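Local coordinates for putative antitoxin HigA3 (Mycobacterium tuberculosis H37Rv, PDB 6LTZ), which binds DNA, bending it as a dimer, and is the putative antitoxin of a type II toxin-antitoxin system whose cognate toxin would be HigB3, at residues Ala51-Val56 with Lys69-Asp74; His39-Ile44 with Gln84-Ala89. One frame throughout, in Å; residues are numbered along the deposited sequence.

Interaction 1: residues Ala51-Val56 with Lys69-Asp74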
loop_
_atom_site.group_PDB
_atom_site.type_symbol
_atom_site.label_atom_id
_atom_site.label_comp_id
_atom_site.label_asym_id
_atom_site.label_seq_id
_atom_site.Cartn_x
_atom_site.Cartn_y
_atom_site.Cartn_z
ATOM N N ALA A 51 8.992 -20.550 -1.102
ATOM C CA ALA A 51 7.547 -20.665 -1.246
ATOM C C ALA A 51 7.153 -20.576 -2.712
ATOM O O ALA A 51 7.626 -19.700 -3.439
ATOM C CB ALA A 51 6.833 -19.585 -0.434
ATOM N N ARG A 52 6.294 -21.498 -3.140
ATOM C CA ARG A 52 5.728 -21.469 -4.481
ATOM C C ARG A 52 4.367 -20.798 -4.424
ATOM O O ARG A 52 3.872 -20.501 -3.338
ATOM C CB ARG A 52 5.607 -22.885 -5.045
ATOM C CG ARG A 52 6.868 -23.713 -4.882
ATOM C CD ARG A 52 7.966 -23.229 -5.811
ATOM N NE ARG A 52 7.616 -23.444 -7.211
ATOM C CZ ARG A 52 7.846 -24.575 -7.870
ATOM N NH1 ARG A 52 8.423 -25.598 -7.252
ATOM N NH2 ARG A 52 7.494 -24.685 -9.142
ATOM N N GLN A 53 3.752 -20.581 -5.582
ATOM C CA GLN A 53 2.494 -19.845 -5.649
ATOM C C GLN A 53 1.375 -20.511 -4.869
ATOM O O GLN A 53 0.596 -19.834 -4.202
ATOM C CB GLN A 53 2.057 -19.655 -7.100
ATOM C CG GLN A 53 2.695 -18.460 -7.782
ATOM C CD GLN A 53 2.011 -18.113 -9.089
ATOM O OE1 GLN A 53 1.133 -18.841 -9.555
ATOM N NE2 GLN A 53 2.406 -16.994 -9.685
ATOM N N ALA A 54 1.293 -21.836 -4.952
ATOM C CA ALA A 54 0.277 -22.574 -4.212
ATOM C C ALA A 54 0.536 -22.527 -2.705
ATOM O O ALA A 54 -0.400 -22.585 -1.914
ATOM C CB ALA A 54 0.207 -24.016 -4.696
ATOM N N ASP A 55 1.802 -22.440 -2.306
ATOM C CA ASP A 55 2.125 -22.305 -0.885
ATOM C C ASP A 55 1.568 -20.991 -0.345
ATOM O O ASP A 55 0.902 -20.968 0.692
ATOM C CB ASP A 55 3.637 -22.370 -0.655
ATOM C CG ASP A 55 4.234 -23.700 -1.077
ATOM O OD1 ASP A 55 3.560 -24.743 -0.914
ATOM O OD2 ASP A 55 5.377 -23.697 -1.581
ATOM N N VAL A 56 1.838 -19.905 -1.065
ATOM C CA VAL A 56 1.352 -18.578 -0.685
ATOM C C VAL A 56 -0.172 -18.503 -0.711
ATOM O O VAL A 56 -0.785 -17.932 0.194
ATOM C CB VAL A 56 1.929 -17.482 -1.600
ATOM C CG1 VAL A 56 1.353 -16.113 -1.229
ATOM C CG2 VAL A 56 3.444 -17.460 -1.498
ATOM N N LYS A 69 -2.497 -13.484 -10.445
ATOM C CA LYS A 69 -2.791 -12.129 -10.902
ATOM C C LYS A 69 -2.020 -11.092 -10.095
ATOM O O LYS A 69 -1.635 -10.053 -10.624
ATOM C CB LYS A 69 -4.290 -11.841 -10.828
ATOM C CG LYS A 69 -5.164 -12.844 -11.567
ATOM C CD LYS A 69 -6.646 -12.615 -11.288
ATOM C CE LYS A 69 -6.863 -11.794 -10.020
ATOM N NZ LYS A 69 -8.181 -12.065 -9.380
ATOM N N LEU A 70 -1.790 -11.381 -8.818
ATOM C CA LEU A 70 -1.001 -10.502 -7.963
ATOM C C LEU A 70 0.425 -10.351 -8.473
ATOM O O LEU A 70 0.973 -9.248 -8.514
ATOM C CB LEU A 70 -0.964 -11.036 -6.528
ATOM C CG LEU A 70 -1.988 -10.519 -5.525
ATOM C CD1 LEU A 70 -1.631 -11.003 -4.126
ATOM C CD2 LEU A 70 -2.039 -9.008 -5.572
ATOM N N GLU A 71 1.028 -11.471 -8.853
ATOM C CA GLU A 71 2.436 -11.480 -9.215
ATOM C C GLU A 71 2.659 -11.097 -10.670
ATOM O O GLU A 71 3.762 -10.711 -11.053
ATOM C CB GLU A 71 3.046 -12.855 -8.936
ATOM C CG GLU A 71 3.060 -13.224 -7.465
ATOM C CD GLU A 71 3.824 -14.503 -7.190
ATOM O OE1 GLU A 71 4.097 -14.787 -6.001
ATOM O OE2 GLU A 71 4.150 -15.221 -8.160
ATOM N N SER A 72 1.612 -11.204 -11.479
ATOM C CA SER A 72 1.735 -10.923 -12.904
ATOM C C SER A 72 1.128 -9.573 -13.254
ATOM O O SER A 72 1.782 -8.721 -13.857
ATOM C CB SER A 72 1.066 -12.023 -13.732
ATOM O OG SER A 72 -0.345 -11.985 -13.589
ATOM N N GLY A 73 -0.127 -9.385 -12.863
ATOM C CA GLY A 73 -0.880 -8.210 -13.249
ATOM C C GLY A 73 -0.415 -6.916 -12.614
ATOM O O GLY A 73 0.539 -6.882 -11.839
ATOM N N ASP A 74 -1.106 -5.840 -12.963
ATOM C CA ASP A 74 -0.840 -4.528 -12.402
ATOM C C ASP A 74 -1.524 -4.385 -11.042
ATOM O O ASP A 74 -2.682 -4.771 -10.876
ATOM C CB ASP A 74 -1.307 -3.450 -13.379
ATOM C CG ASP A 74 -1.635 -2.151 -12.698
ATOM O OD1 ASP A 74 -0.700 -1.441 -12.268
ATOM O OD2 ASP A 74 -2.839 -1.841 -12.609
#
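Q53 and E71 are the point of closest backbone approach between the start of helix 53-60 and the end of helix 64-72, their CA atoms still 9.1 Å apart, so the gap is bridged by two long side chains. Both set out alike, with CG anti to the carbonyl carbon (chi1 -84° in Q53), and stay extended beyond it; the two chains run antiparallel, one alongside the other, until the amide of Q53 lies beside the carboxylate of E71. Q53 NE2 donates to E71 OE2 at 2.9 Å, nearly straight at 165°. The acceptor lies close to the amide plane, yet the N-H arrives from above the carboxylate plane, the two flat groups being turned 67° apart. Behind the bond, CG of Q53 packs 3.6 Å from OE2 of E71. E71 is buried, and its other oxygen, OE1, makes a salt bridge to R45 and a probable hydrogen bond to the hydroxyl of Y86; the nearby R45 would be expected to favour the charged carboxylate. At the start of helix 53-60, N of R52 donates to D55 OD2 at 2.8 Å, tying the backbone N of the N-cap residue to a side chain of the first turn. Helices 53-60 and 64-72, with the short turn between them, form the helix-turn-helix predicted here for DNA binding, within a domain of the Cro/C1 type; the Q53-E71 bond links its start to its end.

Interaction 2: residues His39-Ile44 with Gln84-Ala89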
loop_
_atom_site.group_PDB
_atom_site.type_symbol
_atom_site.label_atom_id
_atom_site.label_comp_id
_atom_site.label_asym_id
_atom_site.label_seq_id
_atom_site.Cartn_x
_atom_site.Cartn_y
_atom_site.Cartn_z
ATOM N N HIS A 39 10.756 -4.925 -8.893
ATOM C CA HIS A 39 9.693 -4.549 -9.802
ATOM C C HIS A 39 8.473 -5.469 -9.689
ATOM O O HIS A 39 7.342 -5.034 -9.906
ATOM C CB HIS A 39 10.248 -4.541 -11.234
ATOM C CG HIS A 39 9.289 -4.036 -12.266
ATOM N ND1 HIS A 39 8.176 -3.282 -11.955
ATOM C CD2 HIS A 39 9.287 -4.167 -13.615
ATOM C CE1 HIS A 39 7.525 -2.981 -13.067
ATOM N NE2 HIS A 39 8.181 -3.505 -14.085
ATOM N N ARG A 40 8.716 -6.715 -9.288
ATOM C CA ARG A 40 7.695 -7.762 -9.260
ATOM C C ARG A 40 7.521 -8.416 -7.869
ATOM O O ARG A 40 8.497 -8.580 -7.135
ATOM C CB ARG A 40 8.067 -8.834 -10.290
ATOM C CG ARG A 40 7.040 -9.122 -11.352
ATOM C CD ARG A 40 7.448 -8.560 -12.721
ATOM N NE ARG A 40 8.789 -8.967 -13.143
ATOM C CZ ARG A 40 9.408 -8.485 -14.217
ATOM N NH1 ARG A 40 8.800 -7.591 -14.983
ATOM N NH2 ARG A 40 10.631 -8.897 -14.532
ATOM N N LEU A 41 6.300 -8.811 -7.506
ATOM C CA LEU A 41 6.112 -9.531 -6.246
ATOM C C LEU A 41 6.826 -10.882 -6.297
ATOM O O LEU A 41 7.401 -11.328 -5.306
ATOM C CB LEU A 41 4.630 -9.726 -5.942
ATOM C CG LEU A 41 3.847 -8.462 -5.579
ATOM C CD1 LEU A 41 2.369 -8.770 -5.411
ATOM C CD2 LEU A 41 4.401 -7.817 -4.321
ATOM N N ALA A 42 6.795 -11.517 -7.464
ATOM C CA ALA A 42 7.417 -12.824 -7.660
ATOM C C ALA A 42 8.918 -12.810 -7.356
ATOM O O ALA A 42 9.440 -13.755 -6.763
ATOM C CB ALA A 42 7.174 -13.305 -9.076
ATOM N N GLU A 43 9.597 -11.742 -7.770
ATOM C CA GLU A 43 11.023 -11.545 -7.497
ATOM C C GLU A 43 11.319 -11.681 -6.014
ATOM O O GLU A 43 12.257 -12.368 -5.598
ATOM C CB GLU A 43 11.476 -10.161 -7.967
ATOM C CG GLU A 43 12.223 -10.124 -9.283
ATOM C CD GLU A 43 12.594 -8.706 -9.685
ATOM O OE1 GLU A 43 11.677 -7.878 -9.869
ATOM O OE2 GLU A 43 13.805 -8.416 -9.795
ATOM N N ILE A 44 10.500 -10.985 -5.236
ATOM C CA ILE A 44 10.562 -10.987 -3.787
ATOM C C ILE A 44 10.392 -12.397 -3.226
ATOM O O ILE A 44 11.211 -12.859 -2.434
ATOM C CB ILE A 44 9.480 -10.049 -3.211
ATOM C CG1 ILE A 44 9.782 -8.602 -3.604
ATOM C CG2 ILE A 44 9.378 -10.176 -1.716
ATOM C CD1 ILE A 44 8.671 -7.632 -3.286
ATOM N N GLN A 84 -0.776 -6.673 2.135
ATOM C CA GLN A 84 -0.326 -6.959 3.501
ATOM C C GLN A 84 -0.293 -8.467 3.743
ATOM O O GLN A 84 0.662 -8.996 4.309
ATOM C CB GLN A 84 -1.234 -6.273 4.528
ATOM C CG GLN A 84 -0.670 -6.215 5.962
ATOM C CD GLN A 84 -0.897 -7.495 6.755
ATOM O OE1 GLN A 84 -1.823 -8.256 6.478
ATOM N NE2 GLN A 84 -0.048 -7.732 7.754
ATOM N N ALA A 85 -1.341 -9.147 3.287
ATOM C CA ALA A 85 -1.507 -10.581 3.503
ATOM C C ALA A 85 -0.495 -11.395 2.710
ATOM O O ALA A 85 -0.010 -12.433 3.171
ATOM C CB ALA A 85 -2.921 -11.002 3.134
ATOM N N TYR A 86 -0.194 -10.922 1.508
ATOM C CA TYR A 86 0.783 -11.566 0.650
ATOM C C TYR A 86 2.172 -11.495 1.282
ATOM O O TYR A 86 2.850 -12.509 1.418
ATOM C CB TYR A 86 0.776 -10.914 -0.736
ATOM C CG TYR A 86 1.801 -11.470 -1.693
ATOM C CD1 TYR A 86 1.507 -12.564 -2.498
ATOM C CD2 TYR A 86 3.061 -10.906 -1.789
ATOM C CE1 TYR A 86 2.448 -13.074 -3.376
ATOM C CE2 TYR A 86 4.006 -11.407 -2.658
ATOM C CZ TYR A 86 3.691 -12.493 -3.449
ATOM O OH TYR A 86 4.634 -12.985 -4.318
ATOM N N VAL A 87 2.590 -10.294 1.677
ATOM C CA VAL A 87 3.891 -10.124 2.314
ATOM C C VAL A 87 3.954 -10.907 3.628
ATOM O O VAL A 87 4.974 -11.516 3.945
ATOM C CB VAL A 87 4.208 -8.625 2.559
ATOM C CG1 VAL A 87 5.483 -8.462 3.379
ATOM C CG2 VAL A 87 4.336 -7.891 1.225
ATOM N N ALA A 88 2.856 -10.916 4.378
ATOM C CA ALA A 88 2.808 -11.664 5.632
ATOM C C ALA A 88 2.979 -13.166 5.398
ATOM O O ALA A 88 3.617 -13.862 6.190
ATOM C CB ALA A 88 1.508 -11.393 6.364
ATOM N N ALA A 89 2.414 -13.666 4.307
ATOM C CA ALA A 89 2.516 -15.088 3.995
ATOM C C ALA A 89 3.953 -15.465 3.640
ATOM O O ALA A 89 4.379 -16.600 3.855
ATOM C CB ALA A 89 1.556 -15.453 2.852
#
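The phenol end of Y86 abuts the first turn of helix 41-47, where L41 receives it with both side chain and backbone. CB of L41 lies 3.7 Å from CE2 of Y86 and 3.6 Å from OH of Y86, while CD1 of L41 stands over one face of the Y86 ring, 4.1 Å above its plane and displaced toward the rim. The other methyl, CD2 of L41, comes to 4.0 Å from CE2 of Y86, and the two side chains meet at a slant. OH of Y86 also rests 3.4 Å from the carbonyl O of L41, a packing distance; its probable hydrogen-bond partner is instead the buried E71. One torsion explains how the ring gets there: with CG anti to the backbone N (chi1 177°), Y86 reaches out from helix 80-89 toward L41. The backbones themselves stay well apart, their closest CA atoms, those of L41 and V87, being separated by 8.9 Å. L41 opens its helix just after the N-cap residue R40, a poorly ordered residue whose N makes a long, bent bond to E43 OE1 (3.2 Å, N-H...O angle 140°). Further out, V56 and M60 of helix 53-60 and L70 of helix 64-72 pack against Y86, and L75 touches L41, making the pair part of the domain's hydrophobic core. Toward the dimer partner, I44 packs on V105 and V87 on A98 of the second subunit, so the outer sides of helices 41-47 and 80-89 meet strand residues of the neighbouring chain.

From the N terminus, the chain enters helix 41-47, where the first half of interaction 2 lies, and passes to helix 53-60 and then helix 64-72, whose facing ends are joined by interaction 1, closing a chain segment of 12 residues, most of it helical. Only when helix 80-89 returns to helix 41-47 does interaction 2 close a longer span of 39 residues, which encloses the first entirely. The centres of the two contacts are about 8 Å apart, and they meet directly through the probable E71-Y86 bond and through CD1 of L41, which packs against O of L70. Together they tie the predicted DNA-binding helix pair to the first and last helices of the chain.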